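Long-range contacts in trans-4-hydroxy-L-proline dehydratase (PDB 6VXC), which catalyses the radical dehydration of trans-4-hydroxy-L-proline to (S)-1-pyrroline-5-carboxylate in the anaerobic breakdown of hydroxyproline, as a member of the glycyl radical enzyme family: residues Ser452-Thr457 and Leu663-His668; Tyr569-Gly574 and Arg659-Pro664; Thr358-Ile363 and Ala784-His789; Thr721-Arg726 and His754-Asn759. All blocks are in the same frame, centred on the assembly; numbering follows the deposited sequence.

Contact 1 of 4, residues Ser452-Thr457 and Leu663-His668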
loop_
_atom_site.group_PDB
_atom_site.type_symbol
_atom_site.label_atom_id
_atom_site.label_comp_id
_atom_site.label_asym_id
_atom_site.label_seq_id
_atom_site.Cartn_x
_atom_site.Cartn_y
_atom_site.Cartn_z
ATOM N N SER A 452 -5.505 -1.404 -4.871
ATOM C CA SER A 452 -5.020 -0.294 -4.077
ATOM C C SER A 452 -3.660 -0.669 -3.519
ATOM O O SER A 452 -3.147 -1.765 -3.764
ATOM C CB SER A 452 -6.002 0.075 -2.956
ATOM O OG SER A 452 -6.101 -0.962 -1.994
ATOM N N GLY A 453 -3.090 0.237 -2.750
ATOM C CA GLY A 453 -1.746 0.021 -2.242
ATOM C C GLY A 453 -0.800 -0.205 -3.407
ATOM O O GLY A 453 -0.712 0.614 -4.322
ATOM N N CYS A 454 -0.121 -1.350 -3.414
ATOM C CA CYS A 454 0.770 -1.702 -4.516
ATOM C C CYS A 454 0.040 -2.430 -5.646
ATOM O O CYS A 454 0.030 -1.956 -6.783
ATOM C CB CYS A 454 1.934 -2.547 -3.990
ATOM S SG CYS A 454 3.040 -1.647 -2.874
ATOM N N VAL A 455 -0.571 -3.578 -5.351
ATOM C CA VAL A 455 -1.242 -4.384 -6.364
ATOM C C VAL A 455 -2.491 -5.047 -5.786
ATOM O O VAL A 455 -3.037 -5.969 -6.393
ATOM C CB VAL A 455 -0.302 -5.467 -6.935
ATOM C CG1 VAL A 455 0.924 -4.846 -7.642
ATOM C CG2 VAL A 455 0.098 -6.475 -5.811
ATOM N N GLU A 456 -2.956 -4.593 -4.623
ATOM C CA GLU A 456 -3.893 -5.385 -3.821
ATOM C C GLU A 456 -5.336 -5.212 -4.295
ATOM O O GLU A 456 -5.853 -4.096 -4.324
ATOM C CB GLU A 456 -3.764 -5.023 -2.344
ATOM C CG GLU A 456 -2.399 -5.368 -1.753
ATOM C CD GLU A 456 -1.382 -4.258 -1.933
ATOM O OE1 GLU A 456 -0.567 -4.336 -2.875
ATOM O OE2 GLU A 456 -1.409 -3.306 -1.134
ATOM N N THR A 457 -5.985 -6.332 -4.626
ATOM C CA THR A 457 -7.345 -6.361 -5.160
ATOM C C THR A 457 -8.379 -6.211 -4.053
ATOM O O THR A 457 -8.290 -6.875 -3.017
ATOM C CB THR A 457 -7.592 -7.678 -5.878
ATOM O OG1 THR A 457 -6.627 -7.839 -6.909
ATOM C CG2 THR A 457 -8.999 -7.701 -6.487
ATOM N N LEU A 663 3.648 -9.541 -2.950
ATOM C CA LEU A 663 4.316 -8.264 -3.166
ATOM C C LEU A 663 5.317 -8.036 -2.038
ATOM O O LEU A 663 5.186 -8.626 -0.963
ATOM C CB LEU A 663 3.308 -7.101 -3.254
ATOM C CG LEU A 663 2.285 -6.622 -2.203
ATOM C CD1 LEU A 663 1.398 -7.746 -1.736
ATOM C CD2 LEU A 663 2.884 -5.866 -1.042
ATOM N N PRO A 664 6.362 -7.226 -2.274
ATOM C CA PRO A 664 7.418 -7.062 -1.262
ATOM C C PRO A 664 7.564 -5.653 -0.683
ATOM O O PRO A 664 8.174 -5.499 0.377
ATOM C CB PRO A 664 8.676 -7.426 -2.054
ATOM C CG PRO A 664 8.376 -6.779 -3.429
ATOM C CD PRO A 664 6.858 -6.879 -3.621
ATOM N N THR A 665 7.071 -4.623 -1.377
ATOM C CA THR A 665 7.483 -3.237 -1.130
ATOM C C THR A 665 9.011 -3.180 -0.997
ATOM O O THR A 665 9.708 -3.469 -1.970
ATOM C CB THR A 665 6.752 -2.643 0.085
ATOM O OG1 THR A 665 5.341 -2.873 -0.047
ATOM C CG2 THR A 665 7.005 -1.139 0.178
ATOM N N THR A 666 9.570 -2.813 0.161
ATOM C CA THR A 666 11.020 -2.908 0.340
ATOM C C THR A 666 11.415 -4.075 1.243
ATOM O O THR A 666 12.584 -4.184 1.632
ATOM C CB THR A 666 11.627 -1.596 0.873
ATOM O OG1 THR A 666 11.016 -1.218 2.106
ATOM C CG2 THR A 666 11.486 -0.438 -0.150
ATOM N N CYS A 667 10.475 -4.960 1.570
ATOM C CA CYS A 667 10.776 -6.036 2.498
ATOM C C CYS A 667 11.663 -7.118 1.891
ATOM O O CYS A 667 12.269 -7.887 2.652
ATOM C CB CYS A 667 9.486 -6.663 3.022
ATOM S SG CYS A 667 9.711 -7.596 4.535
ATOM N N HIS A 668 11.766 -7.197 0.551
ATOM C CA HIS A 668 12.679 -8.168 -0.054
ATOM C C HIS A 668 14.135 -7.831 0.230
ATOM O O HIS A 668 14.975 -8.731 0.191
ATOM C CB HIS A 668 12.447 -8.301 -1.568
ATOM C CG HIS A 668 12.686 -7.042 -2.344
ATOM N ND1 HIS A 668 11.973 -5.886 -2.117
ATOM C CD2 HIS A 668 13.519 -6.778 -3.380
ATOM C CE1 HIS A 668 12.386 -4.949 -2.954
ATOM N NE2 HIS A 668 13.323 -5.465 -3.731
#

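Contact 2 of 4, residues Tyr569-Gly574 and Arg659-Pro664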
loop_
_atom_site.group_PDB
_atom_site.type_symbol
_atom_site.label_atom_id
_atom_site.label_comp_id
_atom_site.label_asym_id
_atom_site.label_seq_id
_atom_site.Cartn_x
_atom_site.Cartn_y
_atom_site.Cartn_z
ATOM N N TYR A 569 -4.850 -10.805 4.522
ATOM C CA TYR A 569 -3.801 -11.302 3.653
ATOM C C TYR A 569 -2.489 -11.457 4.417
ATOM O O TYR A 569 -2.188 -10.698 5.339
ATOM C CB TYR A 569 -3.592 -10.356 2.439
ATOM C CG TYR A 569 -4.739 -10.383 1.450
ATOM C CD1 TYR A 569 -5.882 -9.603 1.634
ATOM C CD2 TYR A 569 -4.706 -11.236 0.353
ATOM C CE1 TYR A 569 -6.939 -9.648 0.721
ATOM C CE2 TYR A 569 -5.743 -11.283 -0.543
ATOM C CZ TYR A 569 -6.853 -10.496 -0.358
ATOM O OH TYR A 569 -7.880 -10.566 -1.264
ATOM N N ILE A 570 -1.712 -12.451 4.011
ATOM C CA ILE A 570 -0.288 -12.545 4.319
ATOM C C ILE A 570 0.458 -12.460 2.992
ATOM O O ILE A 570 0.114 -13.164 2.043
ATOM C CB ILE A 570 0.053 -13.837 5.087
ATOM C CG1 ILE A 570 -0.725 -13.910 6.412
ATOM C CG2 ILE A 570 1.562 -13.941 5.337
ATOM C CD1 ILE A 570 -0.553 -15.215 7.123
ATOM N N GLN A 571 1.424 -11.552 2.907
ATOM C CA GLN A 571 2.082 -11.233 1.646
ATOM C C GLN A 571 3.307 -12.122 1.416
ATOM O O GLN A 571 4.296 -12.028 2.143
ATOM C CB GLN A 571 2.462 -9.753 1.620
ATOM C CG GLN A 571 1.333 -8.736 1.963
ATOM C CD GLN A 571 1.276 -8.267 3.411
ATOM O OE1 GLN A 571 0.452 -8.736 4.193
ATOM N NE2 GLN A 571 2.168 -7.365 3.780
ATOM N N GLY A 572 3.261 -12.943 0.369
ATOM C CA GLY A 572 4.368 -13.858 0.095
ATOM C C GLY A 572 5.515 -13.148 -0.609
ATOM O O GLY A 572 5.316 -12.485 -1.628
ATOM N N VAL A 573 6.723 -13.284 -0.065
ATOM C CA VAL A 573 7.899 -12.638 -0.629
ATOM C C VAL A 573 8.894 -13.706 -1.059
ATOM O O VAL A 573 9.148 -14.670 -0.325
ATOM C CB VAL A 573 8.564 -11.660 0.363
ATOM C CG1 VAL A 573 9.818 -11.041 -0.260
ATOM C CG2 VAL A 573 7.605 -10.574 0.764
ATOM N N GLY A 574 9.466 -13.514 -2.245
ATOM C CA GLY A 574 10.613 -14.284 -2.670
ATOM C C GLY A 574 10.337 -15.530 -3.470
ATOM O O GLY A 574 11.164 -16.442 -3.455
ATOM N N ARG A 659 -6.629 -14.913 2.708
ATOM C CA ARG A 659 -6.275 -15.144 1.319
ATOM C C ARG A 659 -4.822 -14.716 1.116
ATOM O O ARG A 659 -4.158 -14.234 2.031
ATOM C CB ARG A 659 -7.234 -14.409 0.370
ATOM C CG ARG A 659 -8.729 -14.787 0.568
ATOM C CD ARG A 659 -9.636 -14.212 -0.525
ATOM N NE ARG A 659 -9.355 -14.851 -1.806
ATOM C CZ ARG A 659 -9.731 -16.085 -2.128
ATOM N NH1 ARG A 659 -9.422 -16.583 -3.324
ATOM N NH2 ARG A 659 -10.439 -16.811 -1.268
ATOM N N VAL A 660 -4.341 -14.841 -0.112
ATOM C CA VAL A 660 -2.919 -14.772 -0.396
ATOM C C VAL A 660 -2.675 -13.701 -1.454
ATOM O O VAL A 660 -3.500 -13.519 -2.353
ATOM C CB VAL A 660 -2.466 -16.187 -0.824
ATOM C CG1 VAL A 660 -1.717 -16.213 -2.093
ATOM C CG2 VAL A 660 -1.779 -16.934 0.360
ATOM N N ASP A 661 -1.577 -12.949 -1.306
ATOM C CA ASP A 661 -1.069 -12.065 -2.354
ATOM C C ASP A 661 0.463 -12.098 -2.333
ATOM O O ASP A 661 1.077 -12.673 -1.429
ATOM C CB ASP A 661 -1.634 -10.622 -2.227
ATOM C CG ASP A 661 -1.337 -9.959 -0.885
ATOM O OD1 ASP A 661 -0.411 -10.419 -0.199
ATOM O OD2 ASP A 661 -2.024 -8.952 -0.517
ATOM N N MET A 662 1.084 -11.483 -3.348
ATOM C CA MET A 662 2.525 -11.605 -3.578
ATOM C C MET A 662 3.099 -10.238 -3.940
ATOM O O MET A 662 3.056 -9.838 -5.111
ATOM C CB MET A 662 2.796 -12.617 -4.682
ATOM C CG MET A 662 1.944 -13.870 -4.539
ATOM S SD MET A 662 2.686 -15.012 -3.373
ATOM C CE MET A 662 4.030 -15.585 -4.400
ATOM N N LEU A 663 3.648 -9.541 -2.950
ATOM C CA LEU A 663 4.316 -8.264 -3.166
ATOM C C LEU A 663 5.317 -8.036 -2.038
ATOM O O LEU A 663 5.186 -8.626 -0.963
ATOM C CB LEU A 663 3.308 -7.101 -3.254
ATOM C CG LEU A 663 2.285 -6.622 -2.203
ATOM C CD1 LEU A 663 1.398 -7.746 -1.736
ATOM C CD2 LEU A 663 2.884 -5.866 -1.042
ATOM N N PRO A 664 6.362 -7.226 -2.274
ATOM C CA PRO A 664 7.418 -7.062 -1.262
ATOM C C PRO A 664 7.564 -5.653 -0.683
ATOM O O PRO A 664 8.174 -5.499 0.377
ATOM C CB PRO A 664 8.676 -7.426 -2.054
ATOM C CG PRO A 664 8.376 -6.779 -3.429
ATOM C CD PRO A 664 6.858 -6.879 -3.621
HETATM O O HOH W 1 -8.638 -12.291 -3.371
#

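Contact 3 of 4, residues Thr358-Ile363 and Ala784-His789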
loop_
_atom_site.group_PDB
_atom_site.type_symbol
_atom_site.label_atom_id
_atom_site.label_comp_id
_atom_site.label_asym_id
_atom_site.label_seq_id
_atom_site.Cartn_x
_atom_site.Cartn_y
_atom_site.Cartn_z
ATOM N N THR A 358 6.314 7.982 0.721
ATOM C CA THR A 358 5.016 7.879 0.061
ATOM C C THR A 358 4.069 7.000 0.883
ATOM O O THR A 358 4.498 6.164 1.682
ATOM C CB THR A 358 5.177 7.338 -1.363
ATOM O OG1 THR A 358 5.710 6.007 -1.341
ATOM C CG2 THR A 358 6.137 8.231 -2.163
ATOM N N ASP A 359 2.758 7.209 0.685
ATOM C CA ASP A 359 1.731 6.501 1.445
ATOM C C ASP A 359 0.787 5.719 0.542
ATOM O O ASP A 359 -0.330 5.407 0.957
ATOM C CB ASP A 359 0.927 7.470 2.327
ATOM C CG ASP A 359 0.456 6.834 3.653
ATOM O OD1 ASP A 359 0.707 5.637 3.900
ATOM O OD2 ASP A 359 -0.166 7.560 4.449
ATOM N N PHE A 360 1.195 5.432 -0.699
ATOM C CA PHE A 360 0.564 4.403 -1.518
ATOM C C PHE A 360 -0.925 4.665 -1.731
ATOM O O PHE A 360 -1.754 3.763 -1.608
ATOM C CB PHE A 360 0.777 3.008 -0.908
ATOM C CG PHE A 360 2.205 2.609 -0.811
ATOM C CD1 PHE A 360 2.978 3.013 0.257
ATOM C CD2 PHE A 360 2.788 1.842 -1.801
ATOM C CE1 PHE A 360 4.292 2.660 0.344
ATOM C CE2 PHE A 360 4.109 1.486 -1.717
ATOM C CZ PHE A 360 4.866 1.903 -0.639
ATOM N N ALA A 361 -1.260 5.904 -2.083
ATOM C CA ALA A 361 -2.631 6.265 -2.435
ATOM C C ALA A 361 -2.804 5.957 -3.917
ATOM O O ALA A 361 -2.364 6.718 -4.776
ATOM C CB ALA A 361 -2.932 7.723 -2.123
ATOM N N ASN A 362 -3.440 4.834 -4.206
ATOM C CA ASN A 362 -3.446 4.230 -5.530
ATOM C C ASN A 362 -4.734 4.595 -6.276
ATOM O O ASN A 362 -5.827 4.213 -5.858
ATOM C CB ASN A 362 -3.293 2.717 -5.366
ATOM C CG ASN A 362 -3.069 1.994 -6.674
ATOM O OD1 ASN A 362 -3.606 2.366 -7.708
ATOM N ND2 ASN A 362 -2.318 0.901 -6.613
ATOM N N ILE A 363 -4.597 5.302 -7.397
ATOM C CA ILE A 363 -5.725 5.689 -8.238
ATOM C C ILE A 363 -5.747 4.792 -9.475
ATOM O O ILE A 363 -4.714 4.589 -10.121
ATOM C CB ILE A 363 -5.648 7.189 -8.594
ATOM C CG1 ILE A 363 -5.736 8.024 -7.298
ATOM C CG2 ILE A 363 -6.748 7.564 -9.583
ATOM C CD1 ILE A 363 -5.608 9.533 -7.455
ATOM N N ALA A 784 8.791 -1.084 -6.180
ATOM C CA ALA A 784 7.919 -2.259 -6.278
ATOM C C ALA A 784 6.498 -1.835 -5.912
ATOM O O ALA A 784 6.159 -1.758 -4.732
ATOM C CB ALA A 784 8.406 -3.396 -5.395
ATOM N N GLY A 785 5.681 -1.575 -6.926
ATOM C CA GLY A 785 4.344 -1.077 -6.681
ATOM C C GLY A 785 4.249 0.405 -6.422
ATOM O O GLY A 785 3.156 0.888 -6.086
ATOM N N TYR A 786 5.353 1.139 -6.565
ATOM C CA TYR A 786 5.404 2.586 -6.391
ATOM C C TYR A 786 6.713 3.117 -6.952
ATOM O O TYR A 786 7.683 2.379 -7.113
ATOM C CB TYR A 786 5.290 3.001 -4.931
ATOM C CG TYR A 786 6.508 2.671 -4.104
ATOM C CD1 TYR A 786 6.792 1.359 -3.752
ATOM C CD2 TYR A 786 7.389 3.667 -3.694
ATOM C CE1 TYR A 786 7.896 1.053 -2.984
ATOM C CE2 TYR A 786 8.504 3.372 -2.929
ATOM C CZ TYR A 786 8.749 2.058 -2.583
ATOM O OH TYR A 786 9.848 1.741 -1.826
ATOM N N SER A 787 6.738 4.419 -7.193
ATOM C CA SER A 787 7.923 5.128 -7.651
ATOM C C SER A 787 8.475 5.985 -6.526
ATOM O O SER A 787 7.736 6.425 -5.639
ATOM C CB SER A 787 7.615 6.006 -8.876
ATOM O OG SER A 787 7.131 5.223 -9.950
ATOM N N ASP A 788 9.784 6.201 -6.551
ATOM C CA ASP A 788 10.431 6.991 -5.514
ATOM C C ASP A 788 11.694 7.617 -6.080
ATOM O O ASP A 788 12.232 7.159 -7.082
ATOM C CB ASP A 788 10.762 6.127 -4.278
ATOM C CG ASP A 788 10.773 6.931 -2.977
ATOM O OD1 ASP A 788 10.915 8.174 -3.030
ATOM O OD2 ASP A 788 10.634 6.302 -1.896
ATOM N N HIS A 789 12.176 8.659 -5.415
ATOM C CA HIS A 789 13.475 9.212 -5.769
ATOM C C HIS A 789 14.575 8.197 -5.500
ATOM O O HIS A 789 14.607 7.561 -4.444
ATOM C CB HIS A 789 13.742 10.498 -4.989
ATOM C CG HIS A 789 12.971 11.672 -5.496
ATOM N ND1 HIS A 789 11.721 12.000 -5.022
ATOM C CD2 HIS A 789 13.260 12.579 -6.458
ATOM C CE1 HIS A 789 11.274 13.063 -5.665
ATOM N NE2 HIS A 789 12.190 13.439 -6.538
#

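Contact 4 of 4, residues Thr721-Arg726 and His754-Asn759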
loop_
_atom_site.group_PDB
_atom_site.type_symbol
_atom_site.label_atom_id
_atom_site.label_comp_id
_atom_site.label_asym_id
_atom_site.label_seq_id
_atom_site.Cartn_x
_atom_site.Cartn_y
_atom_site.Cartn_z
ATOM N N THR A 721 -0.713 -9.937 -7.548
ATOM C CA THR A 721 0.702 -10.269 -7.658
ATOM C C THR A 721 1.429 -9.105 -8.324
ATOM O O THR A 721 0.843 -8.378 -9.134
ATOM C CB THR A 721 0.941 -11.525 -8.498
ATOM O OG1 THR A 721 0.486 -11.283 -9.834
ATOM C CG2 THR A 721 0.226 -12.751 -7.901
ATOM N N LEU A 722 2.718 -8.963 -8.024
ATOM C CA LEU A 722 3.493 -7.814 -8.470
ATOM C C LEU A 722 4.602 -8.265 -9.420
ATOM O O LEU A 722 5.454 -9.072 -9.043
ATOM C CB LEU A 722 4.077 -7.084 -7.267
ATOM C CG LEU A 722 4.630 -5.690 -7.538
ATOM C CD1 LEU A 722 4.603 -4.901 -6.231
ATOM C CD2 LEU A 722 6.025 -5.747 -8.110
ATOM N N LEU A 723 4.614 -7.731 -10.636
ATOM C CA LEU A 723 5.661 -8.052 -11.607
ATOM C C LEU A 723 6.358 -6.779 -12.074
ATOM O O LEU A 723 5.731 -5.935 -12.716
ATOM C CB LEU A 723 5.101 -8.818 -12.811
ATOM C CG LEU A 723 6.110 -9.088 -13.954
ATOM C CD1 LEU A 723 7.307 -9.884 -13.450
ATOM C CD2 LEU A 723 5.467 -9.824 -15.118
ATOM N N ASN A 724 7.664 -6.672 -11.785
ATOM C CA ASN A 724 8.549 -5.649 -12.339
ATOM C C ASN A 724 9.212 -6.159 -13.610
ATOM O O ASN A 724 9.699 -7.289 -13.654
ATOM C CB ASN A 724 9.676 -5.281 -11.375
ATOM C CG ASN A 724 9.263 -4.324 -10.308
ATOM O OD1 ASN A 724 9.506 -4.562 -9.115
ATOM N ND2 ASN A 724 8.630 -3.243 -10.706
ATOM N N GLN A 725 9.244 -5.314 -14.638
ATOM C CA GLN A 725 10.061 -5.546 -15.823
ATOM C C GLN A 725 10.775 -4.252 -16.181
ATOM O O GLN A 725 10.322 -3.159 -15.836
ATOM C CB GLN A 725 9.234 -6.063 -17.010
ATOM C CG GLN A 725 8.830 -7.560 -16.941
ATOM C CD GLN A 725 10.023 -8.508 -17.039
ATOM O OE1 GLN A 725 10.518 -8.781 -18.128
ATOM N NE2 GLN A 725 10.475 -9.025 -15.900
ATOM N N ARG A 726 11.911 -4.394 -16.855
ATOM C CA ARG A 726 12.793 -3.285 -17.175
ATOM C C ARG A 726 13.238 -3.395 -18.627
ATOM O O ARG A 726 13.593 -4.482 -19.083
ATOM C CB ARG A 726 14.001 -3.280 -16.233
ATOM C CG ARG A 726 15.090 -2.349 -16.644
ATOM C CD ARG A 726 16.362 -2.610 -15.877
ATOM N NE ARG A 726 17.467 -1.920 -16.526
ATOM C CZ ARG A 726 18.744 -2.052 -16.200
ATOM N NH1 ARG A 726 19.112 -2.859 -15.213
ATOM N NH2 ARG A 726 19.653 -1.361 -16.872
ATOM N N HIS A 754 -1.901 -10.544 -13.634
ATOM C CA HIS A 754 -2.563 -9.552 -12.798
ATOM C C HIS A 754 -2.047 -8.130 -13.015
ATOM O O HIS A 754 -2.836 -7.181 -13.072
ATOM C CB HIS A 754 -2.397 -9.945 -11.323
ATOM C CG HIS A 754 -2.948 -8.943 -10.370
ATOM N ND1 HIS A 754 -4.291 -8.826 -10.102
ATOM C CD2 HIS A 754 -2.334 -7.988 -9.635
ATOM C CE1 HIS A 754 -4.481 -7.857 -9.223
ATOM N NE2 HIS A 754 -3.309 -7.325 -8.932
ATOM N N HIS A 755 -0.729 -7.965 -13.116
ATOM C CA HIS A 755 -0.100 -6.661 -13.003
ATOM C C HIS A 755 1.264 -6.682 -13.675
ATOM O O HIS A 755 1.976 -7.684 -13.617
ATOM C CB HIS A 755 0.055 -6.272 -11.528
ATOM C CG HIS A 755 1.143 -5.279 -11.271
ATOM N ND1 HIS A 755 2.451 -5.642 -11.027
ATOM C CD2 HIS A 755 1.111 -3.928 -11.219
ATOM C CE1 HIS A 755 3.176 -4.557 -10.824
ATOM N NE2 HIS A 755 2.384 -3.502 -10.935
ATOM N N ILE A 756 1.639 -5.552 -14.272
ATOM C CA ILE A 756 3.003 -5.350 -14.743
ATOM C C ILE A 756 3.306 -3.856 -14.700
ATOM O O ILE A 756 2.425 -3.018 -14.930
ATOM C CB ILE A 756 3.208 -5.974 -16.152
ATOM C CG1 ILE A 756 4.695 -6.066 -16.534
ATOM C CG2 ILE A 756 2.421 -5.237 -17.231
ATOM C CD1 ILE A 756 4.924 -6.957 -17.736
ATOM N N GLN A 757 4.565 -3.528 -14.408
ATOM C CA GLN A 757 5.024 -2.145 -14.372
ATOM C C GLN A 757 6.483 -2.114 -14.830
ATOM O O GLN A 757 7.207 -3.094 -14.668
ATOM C CB GLN A 757 4.889 -1.552 -12.975
ATOM C CG GLN A 757 5.751 -2.248 -11.943
ATOM C CD GLN A 757 5.373 -1.875 -10.515
ATOM O OE1 GLN A 757 4.225 -1.509 -10.239
ATOM N NE2 GLN A 757 6.347 -1.913 -9.612
ATOM N N PHE A 758 6.920 -0.978 -15.379
ATOM C CA PHE A 758 8.179 -0.905 -16.119
ATOM C C PHE A 758 9.147 0.130 -15.546
ATOM O O PHE A 758 8.752 1.239 -15.175
ATOM C CB PHE A 758 7.926 -0.571 -17.600
ATOM C CG PHE A 758 6.999 -1.532 -18.291
ATOM C CD1 PHE A 758 7.333 -2.883 -18.403
ATOM C CD2 PHE A 758 5.792 -1.090 -18.831
ATOM C CE1 PHE A 758 6.477 -3.775 -19.045
ATOM C CE2 PHE A 758 4.923 -1.974 -19.473
ATOM C CZ PHE A 758 5.271 -3.323 -19.585
ATOM N N ASN A 759 10.417 -0.251 -15.486
ATOM C CA ASN A 759 11.530 0.684 -15.442
ATOM C C ASN A 759 12.088 0.862 -16.853
ATOM O O ASN A 759 12.186 -0.102 -17.614
ATOM C CB ASN A 759 12.643 0.203 -14.507
ATOM C CG ASN A 759 12.511 0.761 -13.101
ATOM O OD1 ASN A 759 12.318 1.962 -12.908
ATOM N ND2 ASN A 759 12.641 -0.104 -12.109
HETATM O O HOH W 2 1.248 -10.053 -12.181
#

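Contact 1 of 4, residues Ser452-Thr457 and Leu663-His668
Leu663 lays its branched end against the carboxylate of Glu456: OE1 of Glu456 lies 3.7 Å from CG of Leu663, with both methyls close by, and the two side chains cross at about a right angle. The leucine also slides past Val455 in the opposite direction, CB of Leu663 being 4.2 Å from CG2 of Val455. With chi1 at 60°, CG of Leu663 sits between its own N and carbonyl carbon, which turns the isobutyl group onto the 452-457 loop. Beyond it, Cys454 SG faces Thr665 OG1 at 3.8 Å, a packing distance, while that hydroxyl bonds to Tyr470 OH.

The 452-457 segment forms the cysteine loop of the glycyl radical enzymes, in which Cys454 is, by similarity, the radical intermediate and Glu456 the proton acceptor. Glu456 bends back at chi2 (87°) over its own loop, and its OE1 receives an almost straight bond from Val455 N at 2.6 Å, the nitrogen lying well above the carboxylate plane. Weak bonds from Cys454 N reach both carboxylate oxygens, and OE2 is also bonded to His180 and a glycerol probably from the crystallisation liquor. Gly453 suits the turn, with its positive phi and no side chain to crowd OE2 of Glu456. Leucine and valine thus give apolar packing beside an anchored carboxylate, consistent with an acid held in place by backbone N-H groups while the thiol is bordered by packing alone within this contact.

Contact 2 of 4, residues Tyr569-Gly574 and Arg659-Pro664
Tyr569 lies alongside Arg659 on neighbouring strands of a three-stranded parallel sheet, where 565-573 is the central strand and 657-661 an edge. The close packing is on the sheet face carrying Tyr569, Gln571, Arg659 and Asp661. There CE2 of the tyrosine ring rests 3.6 Å from CB of Arg659, and the carboxylate of Asp661, only 15° from parallel to the ring, brings OD2 within 3.6 Å of CD2 of Tyr569. Its other oxygen, OD1, presses on Gln571, 3.2 Å from CG; the glutamine bends at chi2 (95°), leading its amide away so that OE1 can accept from Gly469 N on strand 463-472.

The other face is looser: Ile570 and Val660 are paired in register, yet their side chains do not touch, and Val660 packs instead on Tyr643 and Val647 of helix 630-647. Past the last paired residues, Gln571 and Asp661, Val573 lies against Pro664, and Gly572, with no side chain, leaves room for SD of Met662, 4.0 Å from its CA. Gly572 N gives Asp661 O a nearly straight 2.8 Å bond. At the far end a water links Tyr569 OH, to which it donates at 2.8 Å, with NE of Arg659, whose NH2 makes a salt bridge with Glu657.

Contact 3 of 4, residues Thr358-Ile363 and Ala784-His789
Phe360 drives the edge of its ring at the face of Tyr786 in a T-shaped pair, with centroids 4.9 Å apart and planes at 63°. CE2 of Phe360 comes to 3.4 Å from CD1 of Tyr786, and CZ stands over the tyrosine face, displaced toward the rim. Thr358 adds a second touch, its OG1 lying 3.7 Å from CD2 of Tyr786.

The tyrosine reaches this place because chi1 of 71° sets CG between its own N and carbonyl carbon, sending the ring toward the 358-363 loop. One shell out, OG1 of Thr358 is bonded to Thr356 OG1, which also binds OD2 of Asp788, and that carboxylate oxygen sits in the plane of the Tyr786 ring, at its edge. Phe360, at positive phi, rests in turn on Cys454, while Asn362 bonds through ND2 to Gly453 O and Tyr427 OH. Strand 787-789 pairs with 780-782 as the two arms of the hairpin whose turn carries Gly785, the residue that bears the radical in the active enzyme; here it is unmodified. Its backbone angles, with phi at 81°, call for glycine. Where Phe360 and Thr358 touch Tyr786, uncharged, weakly polar surfaces meet, consistent with dispersion and ring electrostatics as the main attraction.

Contact 4 of 4, residues Thr721-Arg726 and His754-Asn759
His755 and Leu722 lie side by side and point the same way, CG of the leucine being 3.8 Å from CE1 of the imidazole. CG of His755 is anti to its backbone N (chi1 156°), which turns the ring back toward the 721-726 segment. There ND1 accepts from Leu723 N at 3.0 Å, with the donor lying in the ring plane. The other histidine, His754, crosses Thr721 obliquely and brings its CD2 edge to 3.2 Å from Thr721 O; its two nitrogens are bonded to Glu435 and Val455 O. A water bridges Thr721 OG1 and His755 O; the same hydroxyl is also hydrogen-bonded to His715 ND1.

Farther along, the two segments run as parallel strands of a beta-alpha-beta unit, joined through helix 734-750, at one margin of a mixed five-stranded sheet. Gln757 N reaches Leu723 O, Gln757 O receives Gln725 N at 3.0 Å, and Asn759 N reaches Gln725 O at 2.9 Å. Leu723 and Ile756 run alongside each other with CD2 and CD1 3.9 Å apart, branched apolar chains suited to the packing against helix 734-750. Gln725 bends at chi2 (-67°), so that NE2 returns to its neighbour Asn724 O while CB lies against Phe758. Arg726 crosses Asn759, CB to CB at 4.1 Å, before its extended chain carries the guanidinium to a salt bridge with Glu806; OD1 of Asn759 accepts from Arg782 N.

All four contacts are buried, but contact 1 is the most central, its centre about 6 Å from the centre of the chain, against about 15 Å for contact 4. Contacts 1 and 2 share Leu663 and Pro664, between strand 657-661 and helix 667-673; Leu663 packs in both. Contacts 3 and 4 reach the same five-stranded sheet, at strands 362-366 and 755-759. Contact 4 is laced by several hydrogen bonds, contact 2 by one together with CA-H...O contacts and side-chain packing; the loop contacts, 1 and 3, are smaller and rely on van der Waals and aromatic packing. Cys454 SG lies between them, packing 3.5 Å from Phe360 CE2 and 3.6 Å from Ala784 O.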